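Local structure of lysosome-associated membrane glycoprotein 1 (5GV0) at residues 15-20 and 56-61; 125-130 and 135-140; 26-29 and 35-38; 5-10 and 47-52. The protein is a heavily glycosylated protein of the lysosomal membrane that assembles with other copies of itself, probably through its luminal domains. All coordinates share one frame; numbering follows the deposited sequence.

Interaction 1 of 4, residues 15-20 and 56-61; sequences TCLLAS and NLVTLK. With NAG (2-acetamido-2-deoxy-beta-D-glucopyranose), chain E; SO4 (sulfate ion), chain C.
No ring or side-chain amide takes part where Cys16 and Leu17 meet Val58 and Leu60; the peptide oxygen of Cys16 lies 3.8 Å from methyl CG1 of Val58, while the Asn56 amide, away from the crossing, turns its ND2 to a sulfate. That same methyl, set anti to the backbone N (chi1 165°), also comes 3.9 Å from Cys16 SG and 3.9 Å from Leu17 CB. Further along, Leu17 lays its CD2 branch on Leu60, with CD2 to Leu60 CB at 3.6 Å, and the two side chains cross at about a right angle. Cys16 and Leu17 can both face this way because they form a classic beta bulge opposite Val9. The disulfide from Cys16 to Cys53 adds a covalent tie beside the greasy contact.

The sulfate, probably from the crystallisation liquor, is also held by the backbone N atoms of Asn56 and Leu57, with Ile55 N helping. Lys61 NZ makes a weak bond, 3.2 Å, to O7 of a glycan sugar. No hydrogen bond joins the strands, which cross at -47°. This is two sheets packed face to face through aliphatic side chains, consistent with the beta-prism fold of LAMP luminal domains.

Interaction 2 of 4, residues 125-130 and 135-140; sequences EHIFVS and LNVFSV. With NAG (2-acetamido-2-deoxy-beta-D-glucopyranose), chain D.
A beta hairpin brings Glu125, His126 and Ile127 against Val137, Asn136 and Leu135, antiparallel and in register. Glu125-Val137 and Ile127-Leu135 are hydrogen-bonded pairs, each closed by two backbone bonds; Val137 N to Glu125 O, for example, is 2.9 Å. Between them, His126 and Asn136 form a non-hydrogen-bonded pair.

Their side chains supply a bond instead. His126 ND1 donates to Asn136 OD1 at 2.7 Å with an N-H...O angle of 162°. The oxygen sits at the edge of the imidazole, near its plane, but the donor stands above the amide: ring and amide planes are 82° apart and the bond meets the carbonyl from its face. With CG beside its own backbone N (chi1 -62°), the Asn136 amide is swung to where the ring can reach it. Asn136 OD1 also binds Ser134 OG, and its ND2 binds Gln24 OE1, so both ends of the amide are engaged and its rotation is fixed.

On the other face, Ile127, Leu135 and Val137 form an apolar patch, joined by Val129 at the corner of the chain. Ile127 CD1 touches Val137 CG2 at 3.6 Å, and Val129 CG2 approaches Leu135 CB at 4.3 Å. Glu125, on the same face, packs on Tyr119. Near the end of the strand, O7 of a glycan sugar lies at the edge of the Phe128 ring, 3.4 Å from CE1.

The whole is an antiparallel hairpin of strands 125-128 and 133-138, whose Ile127, Leu135 and Val129 pack against Leu84 and Val87 of strand 81-92 in the second sheet.

Interaction 3 of 4, residues 26-29 and 35-38; sequences NITY and KTVT
Thr28 and Tyr29 run antiparallel to Thr38 and Val37, the two short strands only 5° from exactly antiparallel, with Tyr29 and Val37 as the hydrogen-bonded pair. Tyr29 N to Val37 O and Val37 N to Tyr29 O are both 2.9 Å, and each N-H points nearly along the C=O axis of its partner.

On the threonine face, Thr28 OG1 and Thr38 OG1 lie 2.8 Å apart in a hydrogen bond whose direction is not settled. Both hydroxyls sit beside their own backbone N, which turns the CG2 methyls elsewhere: Thr28 CG2 presses on Thr36 CG2 at 3.5 Å, tight for two methyls, and Thr38 CG2 lies 3.2 Å from Asn26 OD1.

On the other face, Val37 CG1 rests over the Tyr29 ring in a CH-pi contact, 3.7 Å from the ring centroid. Tyr29 reaches this place with its ring tucked between the backbone N and the carbonyl carbon (chi1 68°), alongside the valine. The phenol OH beyond it is hydrogen-bonded to Asp95 OD1 and Arg39 NE.

The OG1-OG1 bond thus lets each threonine hydroxyl answer the other, while two hydrogen bonds at OH and the methyl on its face hold the Tyr29 ring in place.

Interaction 4 of 4, residues 5-10 and 47-52; sequences SKYNVT and DTSSGS
Tyr7 turns the edge of its ring to Ser49, with CD1 3.9 Å from Ser49 CB, and that carbon lies near the ring plane, so the serine borders the ring and does not stack on it. Tyr7 CG stands anti to the carbonyl carbon (chi1 -53°), the rotation from which CD1 meets the serine. Strand 57-64 also packs on Tyr7 through Leu60 and Val62.

Two residues on, Val9 meets backbone rather than a side chain. Its CG1 methyl lies 3.6 Å from Gly51 C and 3.6 Å from Ser52 N, and CG2 is 4.0 Å from Gly51 CA. With no side chain on Gly51, the valine comes right down onto the chain.

No direct hydrogen bond crosses between the segments; water does that work. One water donates to Lys6 O at 2.9 Å and pairs with Ser49 OG at 3.1 Å. A second also pairs with Ser49 OG, at 2.9 Å, and makes a weak bond to Asn8 O. The serine hydroxyl therefore serves both bridges to carbonyls of strand 5-11.

Strands 5-11 and 48-52 run in roughly the same direction, 37° apart. Here the edge strands of two beta sheets are joined by side-chain packing and water bridges.

How the interactions relate
Interactions 1 and 4, with centres about 8 Å apart, join the same two sheets: the first through buried aliphatic side chains, the second at the surface, with serine, glycine and water. Their strands are neighbours within each sheet, and Thr59 OG1 and Ser52 OG probably bond where the contacts meet. Interactions 2 and 3 are instead hairpins within the sheet that contains strand 14-30, held by backbone hydrogen bonds. Interaction 2 is largely buried, whereas interaction 3 lies far out, about 20 Å between its centre and that of the chain. Strand 14-30 serves both interactions 1 and 3, whose centres are about 29 Å apart. Interactions 2 and 3 touch where Asn136 packs on Asn26.

Interaction 1 of 4, residues 15-20 and 56-61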
loop_
_atom_site.group_PDB
_atom_site.type_symbol
_atom_site.label_atom_id
_atom_site.label_comp_id
_atom_site.label_asym_id
_atom_site.label_seq_id
_atom_site.Cartn_x
_atom_site.Cartn_y
_atom_site.Cartn_z
ATOM N N THR A 15 -8.960 -2.757 16.106
ATOM C CA THR A 15 -8.011 -2.299 15.097
ATOM C C THR A 15 -7.277 -3.464 14.443
ATOM O O THR A 15 -6.727 -4.323 15.129
ATOM C CB THR A 15 -6.999 -1.332 15.715
ATOM O OG1 THR A 15 -7.694 -0.193 16.227
ATOM C CG2 THR A 15 -5.998 -0.860 14.682
ATOM N N CYS A 16 -7.285 -3.502 13.111
ATOM C CA CYS A 16 -6.592 -4.558 12.387
ATOM C C CYS A 16 -5.516 -4.010 11.454
ATOM O O CYS A 16 -4.797 -4.778 10.830
ATOM C CB CYS A 16 -7.580 -5.408 11.584
ATOM S SG CYS A 16 -8.302 -4.576 10.153
ATOM N N LEU A 17 -5.412 -2.690 11.342
ATOM C CA LEU A 17 -4.327 -2.094 10.575
ATOM C C LEU A 17 -3.976 -0.743 11.152
ATOM O O LEU A 17 -4.863 0.081 11.386
ATOM C CB LEU A 17 -4.702 -1.937 9.096
ATOM C CG LEU A 17 -3.597 -1.451 8.149
ATOM C CD1 LEU A 17 -2.591 -2.550 7.817
ATOM C CD2 LEU A 17 -4.224 -0.910 6.877
ATOM N N LEU A 18 -2.691 -0.542 11.413
ATOM C CA LEU A 18 -2.145 0.770 11.716
ATOM C C LEU A 18 -1.076 1.051 10.695
ATOM O O LEU A 18 -0.274 0.169 10.379
ATOM C CB LEU A 18 -1.545 0.825 13.115
ATOM C CG LEU A 18 -2.491 0.716 14.302
ATOM C CD1 LEU A 18 -1.675 0.680 15.570
ATOM C CD2 LEU A 18 -3.448 1.892 14.318
ATOM N N ALA A 19 -1.054 2.267 10.170
ATOM C CA ALA A 19 -0.005 2.620 9.227
ATOM C C ALA A 19 0.323 4.094 9.299
ATOM O O ALA A 19 -0.557 4.947 9.467
ATOM C CB ALA A 19 -0.402 2.244 7.819
ATOM N N SER A 20 1.611 4.376 9.183
ATOM C CA SER A 20 2.119 5.723 8.999
ATOM C C SER A 20 3.071 5.635 7.829
ATOM O O SER A 20 4.152 5.045 7.944
ATOM C CB SER A 20 2.817 6.236 10.257
ATOM O OG SER A 20 3.335 7.532 10.036
ATOM N N ASN A 56 -7.706 -13.542 7.510
ATOM C CA ASN A 56 -6.859 -13.915 6.368
ATOM C C ASN A 56 -6.515 -12.724 5.486
ATOM O O ASN A 56 -5.469 -12.710 4.824
ATOM C CB ASN A 56 -7.531 -14.990 5.507
ATOM C CG ASN A 56 -7.781 -16.274 6.268
ATOM O OD1 ASN A 56 -6.844 -16.933 6.715
ATOM N ND2 ASN A 56 -9.049 -16.637 6.415
ATOM N N LEU A 57 -7.398 -11.731 5.483
ATOM C CA LEU A 57 -7.267 -10.584 4.598
ATOM C C LEU A 57 -7.600 -9.284 5.302
ATOM O O LEU A 57 -8.675 -9.141 5.886
ATOM C CB LEU A 57 -8.177 -10.746 3.381
ATOM C CG LEU A 57 -8.302 -9.538 2.450
ATOM C CD1 LEU A 57 -7.003 -9.310 1.693
ATOM C CD2 LEU A 57 -9.462 -9.717 1.480
ATOM N N VAL A 58 -6.681 -8.328 5.216
ATOM C CA VAL A 58 -6.895 -6.977 5.727
ATOM C C VAL A 58 -6.688 -6.007 4.578
ATOM O O VAL A 58 -5.710 -6.137 3.836
ATOM C CB VAL A 58 -5.926 -6.655 6.890
ATOM C CG1 VAL A 58 -5.881 -5.164 7.175
ATOM C CG2 VAL A 58 -6.326 -7.423 8.134
ATOM N N THR A 59 -7.590 -5.046 4.401
ATOM C CA THR A 59 -7.445 -4.122 3.278
ATOM C C THR A 59 -7.424 -2.674 3.713
ATOM O O THR A 59 -7.984 -2.303 4.754
ATOM C CB THR A 59 -8.574 -4.280 2.239
ATOM O OG1 THR A 59 -9.812 -3.820 2.800
ATOM C CG2 THR A 59 -8.709 -5.724 1.780
ATOM N N LEU A 60 -6.765 -1.863 2.895
ATOM C CA LEU A 60 -6.771 -0.412 3.028
ATOM C C LEU A 60 -6.986 0.191 1.651
ATOM O O LEU A 60 -6.231 -0.112 0.724
ATOM C CB LEU A 60 -5.459 0.086 3.629
ATOM C CG LEU A 60 -5.329 1.609 3.753
ATOM C CD1 LEU A 60 -6.264 2.153 4.828
ATOM C CD2 LEU A 60 -3.891 1.996 4.038
ATOM N N LYS A 61 -8.011 1.027 1.508
ATOM C CA LYS A 61 -8.287 1.686 0.240
ATOM C C LYS A 61 -8.146 3.194 0.378
ATOM O O LYS A 61 -8.735 3.805 1.265
ATOM C CB LYS A 61 -9.680 1.334 -0.273
ATOM C CG LYS A 61 -9.975 1.885 -1.658
ATOM C CD LYS A 61 -11.390 1.575 -2.104
ATOM C CE LYS A 61 -11.610 0.091 -2.334
ATOM N NZ LYS A 61 -12.937 -0.144 -2.975
HETATM C C1 NAG E . -12.271 -0.890 -9.350
HETATM C C2 NAG E . -12.459 -1.192 -7.864
HETATM C C3 NAG E . -13.283 -2.465 -7.681
HETATM C C4 NAG E . -14.582 -2.379 -8.472
HETATM C C5 NAG E . -14.284 -2.036 -9.927
HETATM C C6 NAG E . -15.533 -1.833 -10.752
HETATM C C7 NAG E . -10.762 -0.503 -6.223
HETATM C C8 NAG E . -9.395 -0.772 -5.673
HETATM N N2 NAG E . -11.170 -1.316 -7.202
HETATM O O3 NAG E . -13.577 -2.630 -6.300
HETATM O O4 NAG E . -15.268 -3.625 -8.417
HETATM O O5 NAG E . -13.541 -0.811 -9.986
HETATM O O6 NAG E . -16.205 -0.635 -10.387
HETATM O O7 NAG E . -11.469 0.406 -5.795
HETATM S S SO4 C . -11.213 -13.404 6.301
HETATM O O1 SO4 C . -11.489 -13.704 7.702
HETATM O O2 SO4 C . -11.005 -14.655 5.575
HETATM O O3 SO4 C . -12.345 -12.696 5.711
HETATM O O4 SO4 C . -10.004 -12.584 6.223
#

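Interaction 2 of 4, residues 125-130 and 135-140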
loop_
_atom_site.group_PDB
_atom_site.type_symbol
_atom_site.label_atom_id
_atom_site.label_comp_id
_atom_site.label_asym_id
_atom_site.label_seq_id
_atom_site.Cartn_x
_atom_site.Cartn_y
_atom_site.Cartn_z
ATOM N N GLU A 125 11.343 1.894 -1.130
ATOM C CA GLU A 125 11.229 0.602 -1.800
ATOM C C GLU A 125 10.282 0.702 -2.980
ATOM O O GLU A 125 9.134 1.112 -2.836
ATOM C CB GLU A 125 10.744 -0.497 -0.851
ATOM C CG GLU A 125 10.735 -1.876 -1.528
ATOM C CD GLU A 125 10.178 -2.983 -0.658
ATOM O OE1 GLU A 125 9.833 -2.711 0.508
ATOM O OE2 GLU A 125 10.083 -4.129 -1.147
ATOM N N HIS A 126 10.769 0.316 -4.151
ATOM C CA HIS A 126 9.949 0.320 -5.348
ATOM C C HIS A 126 9.373 -1.066 -5.559
ATOM O O HIS A 126 10.058 -1.970 -6.032
ATOM C CB HIS A 126 10.775 0.758 -6.557
ATOM C CG HIS A 126 11.457 2.077 -6.369
ATOM N ND1 HIS A 126 10.785 3.276 -6.426
ATOM C CD2 HIS A 126 12.753 2.382 -6.120
ATOM C CE1 HIS A 126 11.636 4.267 -6.225
ATOM N NE2 HIS A 126 12.836 3.752 -6.037
ATOM N N ILE A 127 8.118 -1.236 -5.175
ATOM C CA ILE A 127 7.475 -2.539 -5.270
ATOM C C ILE A 127 6.875 -2.741 -6.652
ATOM O O ILE A 127 5.978 -2.011 -7.063
ATOM C CB ILE A 127 6.379 -2.706 -4.212
ATOM C CG1 ILE A 127 6.959 -2.535 -2.807
ATOM C CG2 ILE A 127 5.723 -4.074 -4.353
ATOM C CD1 ILE A 127 5.897 -2.533 -1.710
ATOM N N PHE A 128 7.396 -3.728 -7.375
ATOM C CA PHE A 128 6.895 -4.072 -8.697
ATOM C C PHE A 128 5.456 -4.569 -8.597
ATOM O O PHE A 128 5.169 -5.504 -7.854
ATOM C CB PHE A 128 7.804 -5.141 -9.324
ATOM C CG PHE A 128 7.421 -5.562 -10.723
ATOM C CD1 PHE A 128 6.396 -6.471 -10.943
ATOM C CD2 PHE A 128 8.145 -5.102 -11.817
ATOM C CE1 PHE A 128 6.072 -6.879 -12.230
ATOM C CE2 PHE A 128 7.827 -5.514 -13.107
ATOM C CZ PHE A 128 6.790 -6.403 -13.310
ATOM N N VAL A 129 4.553 -3.933 -9.331
ATOM C CA VAL A 129 3.173 -4.409 -9.414
ATOM C C VAL A 129 2.929 -4.982 -10.810
ATOM O O VAL A 129 2.468 -6.113 -10.950
ATOM C CB VAL A 129 2.159 -3.293 -9.091
ATOM C CG1 VAL A 129 0.740 -3.804 -9.241
ATOM C CG2 VAL A 129 2.385 -2.769 -7.674
ATOM N N SER A 130 3.259 -4.203 -11.841
ATOM C CA SER A 130 3.306 -4.705 -13.216
ATOM C C SER A 130 4.496 -4.078 -13.914
ATOM O O SER A 130 5.177 -3.230 -13.331
ATOM C CB SER A 130 2.023 -4.385 -13.979
ATOM O OG SER A 130 1.994 -3.018 -14.357
ATOM N N LEU A 135 4.641 0.528 -6.960
ATOM C CA LEU A 135 4.206 1.235 -5.770
ATOM C C LEU A 135 5.444 1.599 -4.982
ATOM O O LEU A 135 6.130 0.720 -4.455
ATOM C CB LEU A 135 3.267 0.374 -4.929
ATOM C CG LEU A 135 2.863 0.955 -3.574
ATOM C CD1 LEU A 135 2.004 2.207 -3.733
ATOM C CD2 LEU A 135 2.142 -0.097 -2.737
ATOM N N ASN A 136 5.743 2.890 -4.928
ATOM C CA ASN A 136 6.909 3.371 -4.207
ATOM C C ASN A 136 6.539 3.671 -2.769
ATOM O O ASN A 136 5.754 4.574 -2.478
ATOM C CB ASN A 136 7.495 4.592 -4.916
ATOM C CG ASN A 136 7.964 4.257 -6.316
ATOM O OD1 ASN A 136 8.129 3.083 -6.659
ATOM N ND2 ASN A 136 8.195 5.280 -7.130
ATOM N N VAL A 137 7.070 2.838 -1.880
ATOM C CA VAL A 137 6.884 2.987 -0.448
ATOM C C VAL A 137 8.059 3.802 0.039
ATOM O O VAL A 137 9.146 3.275 0.283
ATOM C CB VAL A 137 6.814 1.631 0.266
ATOM C CG1 VAL A 137 6.529 1.839 1.738
ATOM C CG2 VAL A 137 5.735 0.764 -0.361
ATOM N N PHE A 138 7.839 5.102 0.135
ATOM C CA PHE A 138 8.915 6.044 0.389
ATOM C C PHE A 138 9.378 5.917 1.833
ATOM O O PHE A 138 10.581 5.910 2.113
ATOM C CB PHE A 138 8.449 7.467 0.070
ATOM C CG PHE A 138 9.523 8.492 0.192
ATOM C CD1 PHE A 138 10.411 8.704 -0.848
ATOM C CD2 PHE A 138 9.650 9.247 1.346
ATOM C CE1 PHE A 138 11.409 9.652 -0.733
ATOM C CE2 PHE A 138 10.643 10.197 1.466
ATOM C CZ PHE A 138 11.523 10.397 0.428
ATOM N N SER A 139 8.420 5.802 2.744
ATOM C CA SER A 139 8.716 5.428 4.123
ATOM C C SER A 139 7.478 4.781 4.714
ATOM O O SER A 139 6.365 5.003 4.231
ATOM C CB SER A 139 9.146 6.632 4.959
ATOM O OG SER A 139 8.055 7.499 5.187
ATOM N N VAL A 140 7.660 3.972 5.750
ATOM C CA VAL A 140 6.532 3.219 6.263
ATOM C C VAL A 140 6.762 2.697 7.667
ATOM O O VAL A 140 7.853 2.240 8.006
ATOM C CB VAL A 140 6.203 2.029 5.325
ATOM C CG1 VAL A 140 7.441 1.145 5.115
ATOM C CG2 VAL A 140 5.029 1.212 5.839
HETATM C C1 NAG D . 3.381 -9.728 -9.627
HETATM C C2 NAG D . 3.935 -10.092 -11.002
HETATM C C3 NAG D . 4.828 -11.320 -10.881
HETATM C C4 NAG D . 5.910 -11.091 -9.833
HETATM C C5 NAG D . 5.281 -10.641 -8.517
HETATM C C6 NAG D . 6.302 -10.267 -7.467
HETATM C C7 NAG D . 2.649 -9.543 -13.031
HETATM C C8 NAG D . 1.538 -9.970 -13.942
HETATM N N2 NAG D . 2.877 -10.333 -11.973
HETATM O O3 NAG D . 5.413 -11.616 -12.142
HETATM O O4 NAG D . 6.604 -12.314 -9.609
HETATM O O5 NAG D . 4.464 -9.478 -8.736
HETATM O O6 NAG D . 7.254 -9.347 -7.980
HETATM O O7 NAG D . 3.300 -8.522 -13.241
#

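Interaction 3 of 4, residues 26-29 and 35-38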
loop_
_atom_site.group_PDB
_atom_site.type_symbol
_atom_site.label_atom_id
_atom_site.label_comp_id
_atom_site.label_asym_id
_atom_site.label_seq_id
_atom_site.Cartn_x
_atom_site.Cartn_y
_atom_site.Cartn_z
ATOM N N ASN A 26 4.094 5.025 -9.412
ATOM C CA ASN A 26 4.917 5.338 -10.569
ATOM C C ASN A 26 4.343 4.572 -11.752
ATOM O O ASN A 26 4.412 3.339 -11.792
ATOM C CB ASN A 26 6.383 4.969 -10.303
ATOM C CG ASN A 26 7.313 5.319 -11.457
ATOM O OD1 ASN A 26 6.985 5.125 -12.625
ATOM N ND2 ASN A 26 8.497 5.821 -11.123
ATOM N N ILE A 27 3.744 5.291 -12.694
ATOM C CA ILE A 27 3.039 4.636 -13.788
ATOM C C ILE A 27 3.560 5.068 -15.156
ATOM O O ILE A 27 3.724 6.261 -15.445
ATOM C CB ILE A 27 1.510 4.881 -13.700
ATOM C CG1 ILE A 27 0.795 4.109 -14.808
ATOM C CG2 ILE A 27 1.171 6.371 -13.732
ATOM C CD1 ILE A 27 -0.649 3.822 -14.504
ATOM N N THR A 28 3.853 4.071 -15.982
ATOM C CA THR A 28 4.258 4.293 -17.358
ATOM C C THR A 28 3.089 3.928 -18.259
ATOM O O THR A 28 2.526 2.845 -18.125
ATOM C CB THR A 28 5.493 3.460 -17.710
ATOM O OG1 THR A 28 6.576 3.831 -16.846
ATOM C CG2 THR A 28 5.904 3.682 -19.154
ATOM N N TYR A 29 2.705 4.828 -19.160
ATOM C CA TYR A 29 1.557 4.563 -20.016
ATOM C C TYR A 29 1.638 5.269 -21.365
ATOM O O TYR A 29 2.444 6.172 -21.565
ATOM C CB TYR A 29 0.262 4.955 -19.297
ATOM C CG TYR A 29 0.068 6.437 -19.048
ATOM C CD1 TYR A 29 0.650 7.066 -17.951
ATOM C CD2 TYR A 29 -0.732 7.202 -19.890
ATOM C CE1 TYR A 29 0.451 8.413 -17.711
ATOM C CE2 TYR A 29 -0.935 8.550 -19.658
ATOM C CZ TYR A 29 -0.342 9.149 -18.567
ATOM O OH TYR A 29 -0.536 10.487 -18.322
ATOM N N LYS A 35 2.537 8.434 -27.679
ATOM C CA LYS A 35 3.834 8.465 -27.013
ATOM C C LYS A 35 3.749 7.897 -25.600
ATOM O O LYS A 35 2.709 7.971 -24.947
ATOM C CB LYS A 35 4.382 9.888 -26.977
ATOM C CG LYS A 35 4.659 10.459 -28.356
ATOM C CD LYS A 35 4.831 11.962 -28.303
ATOM C CE LYS A 35 4.765 12.570 -29.695
ATOM N NZ LYS A 35 4.694 14.054 -29.643
ATOM N N THR A 36 4.855 7.322 -25.145
ATOM C CA THR A 36 4.948 6.753 -23.805
ATOM C C THR A 36 5.393 7.823 -22.815
ATOM O O THR A 36 6.277 8.624 -23.116
ATOM C CB THR A 36 5.938 5.573 -23.778
ATOM O OG1 THR A 36 5.480 4.547 -24.668
ATOM C CG2 THR A 36 6.053 5.003 -22.386
ATOM N N VAL A 37 4.770 7.851 -21.638
ATOM C CA VAL A 37 5.172 8.782 -20.589
ATOM C C VAL A 37 5.190 8.067 -19.231
ATOM O O VAL A 37 4.457 7.104 -19.017
ATOM C CB VAL A 37 4.232 10.012 -20.536
ATOM C CG1 VAL A 37 2.867 9.638 -19.973
ATOM C CG2 VAL A 37 4.857 11.134 -19.728
ATOM N N THR A 38 6.055 8.528 -18.335
ATOM C CA THR A 38 6.106 8.011 -16.972
ATOM C C THR A 38 5.818 9.146 -16.000
ATOM O O THR A 38 6.454 10.194 -16.061
ATOM C CB THR A 38 7.471 7.387 -16.667
ATOM O OG1 THR A 38 7.694 6.293 -17.563
ATOM C CG2 THR A 38 7.531 6.881 -15.237
#

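Interaction 4 of 4, residues 5-10 and 47-52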
loop_
_atom_site.group_PDB
_atom_site.type_symbol
_atom_site.label_atom_id
_atom_site.label_comp_id
_atom_site.label_asym_id
_atom_site.label_seq_id
_atom_site.Cartn_x
_atom_site.Cartn_y
_atom_site.Cartn_z
ATOM N N SER A 5 1.179 9.927 5.736
ATOM C CA SER A 5 -0.208 9.942 6.174
ATOM C C SER A 5 -0.453 8.800 7.134
ATOM O O SER A 5 0.195 7.749 7.042
ATOM C CB SER A 5 -1.158 9.835 4.982
ATOM O OG SER A 5 -0.947 10.912 4.086
ATOM N N LYS A 6 -1.394 8.998 8.046
ATOM C CA LYS A 6 -1.716 7.993 9.042
ATOM C C LYS A 6 -3.036 7.314 8.722
ATOM O O LYS A 6 -3.983 7.931 8.223
ATOM C CB LYS A 6 -1.745 8.628 10.434
ATOM C CG LYS A 6 -0.405 9.257 10.806
ATOM C CD LYS A 6 -0.338 9.682 12.262
ATOM C CE LYS A 6 0.976 10.397 12.548
ATOM N NZ LYS A 6 2.150 9.593 12.108
ATOM N N TYR A 7 -3.083 6.019 9.001
ATOM C CA TYR A 7 -4.255 5.203 8.712
ATOM C C TYR A 7 -4.566 4.279 9.877
ATOM O O TYR A 7 -3.661 3.712 10.486
ATOM C CB TYR A 7 -4.034 4.371 7.445
ATOM C CG TYR A 7 -3.593 5.165 6.232
ATOM C CD1 TYR A 7 -4.527 5.739 5.381
ATOM C CD2 TYR A 7 -2.249 5.326 5.931
ATOM C CE1 TYR A 7 -4.133 6.460 4.264
ATOM C CE2 TYR A 7 -1.846 6.042 4.822
ATOM C CZ TYR A 7 -2.793 6.604 3.994
ATOM O OH TYR A 7 -2.393 7.314 2.882
ATOM N N ASN A 8 -5.853 4.119 10.162
ATOM C CA ASN A 8 -6.334 3.212 11.198
ATOM C C ASN A 8 -7.541 2.480 10.628
ATOM O O ASN A 8 -8.504 3.117 10.223
ATOM C CB ASN A 8 -6.689 3.990 12.470
ATOM C CG ASN A 8 -7.382 3.141 13.518
ATOM O OD1 ASN A 8 -6.987 2.011 13.787
ATOM N ND2 ASN A 8 -8.421 3.698 14.128
ATOM N N VAL A 9 -7.469 1.157 10.544
ATOM C CA VAL A 9 -8.609 0.363 10.100
ATOM C C VAL A 9 -9.126 -0.437 11.285
ATOM O O VAL A 9 -8.381 -1.201 11.898
ATOM C CB VAL A 9 -8.236 -0.577 8.931
ATOM C CG1 VAL A 9 -9.428 -1.437 8.519
ATOM C CG2 VAL A 9 -7.720 0.228 7.744
ATOM N N THR A 10 -10.395 -0.230 11.628
ATOM C CA THR A 10 -11.018 -0.937 12.740
ATOM C C THR A 10 -12.273 -1.669 12.286
ATOM O O THR A 10 -13.042 -1.145 11.473
ATOM C CB THR A 10 -11.373 0.030 13.888
ATOM O OG1 THR A 10 -10.191 0.695 14.342
ATOM C CG2 THR A 10 -11.982 -0.725 15.063
ATOM N N ASP A 47 -6.707 12.259 0.391
ATOM C CA ASP A 47 -7.463 11.131 -0.133
ATOM C C ASP A 47 -8.419 10.560 0.905
ATOM O O ASP A 47 -8.164 10.615 2.106
ATOM C CB ASP A 47 -6.530 10.020 -0.613
ATOM C CG ASP A 47 -5.726 10.412 -1.837
ATOM O OD1 ASP A 47 -6.092 11.400 -2.511
ATOM O OD2 ASP A 47 -4.729 9.715 -2.126
ATOM N N THR A 48 -9.520 10.007 0.413
ATOM C CA THR A 48 -10.478 9.303 1.241
ATOM C C THR A 48 -9.927 7.926 1.560
ATOM O O THR A 48 -9.508 7.207 0.652
ATOM C CB THR A 48 -11.821 9.168 0.523
ATOM O OG1 THR A 48 -12.384 10.472 0.318
ATOM C CG2 THR A 48 -12.779 8.320 1.334
ATOM N N SER A 49 -9.894 7.554 2.831
ATOM C CA SER A 49 -9.414 6.224 3.189
ATOM C C SER A 49 -10.443 5.400 3.958
ATOM O O SER A 49 -11.282 5.922 4.697
ATOM C CB SER A 49 -8.119 6.308 3.997
ATOM O OG SER A 49 -8.326 6.950 5.239
ATOM N N SER A 50 -10.359 4.093 3.770
ATOM C CA SER A 50 -11.235 3.142 4.427
ATOM C C SER A 50 -10.547 1.798 4.371
ATOM O O SER A 50 -9.490 1.677 3.762
ATOM C CB SER A 50 -12.602 3.077 3.744
ATOM O OG SER A 50 -12.479 2.606 2.409
ATOM N N GLY A 51 -11.131 0.787 4.996
ATOM C CA GLY A 51 -10.513 -0.524 4.953
ATOM C C GLY A 51 -11.395 -1.591 5.551
ATOM O O GLY A 51 -12.519 -1.324 5.970
ATOM N N SER A 52 -10.892 -2.816 5.580
ATOM C CA SER A 52 -11.662 -3.919 6.134
ATOM C C SER A 52 -10.757 -4.907 6.849
ATOM O O SER A 52 -9.569 -5.017 6.558
ATOM C CB SER A 52 -12.467 -4.624 5.042
ATOM O OG SER A 52 -11.624 -5.213 4.064
HETATM O O HOH W 1 -6.120 8.751 6.442
HETATM O O HOH W 2 -8.234 4.756 7.157
#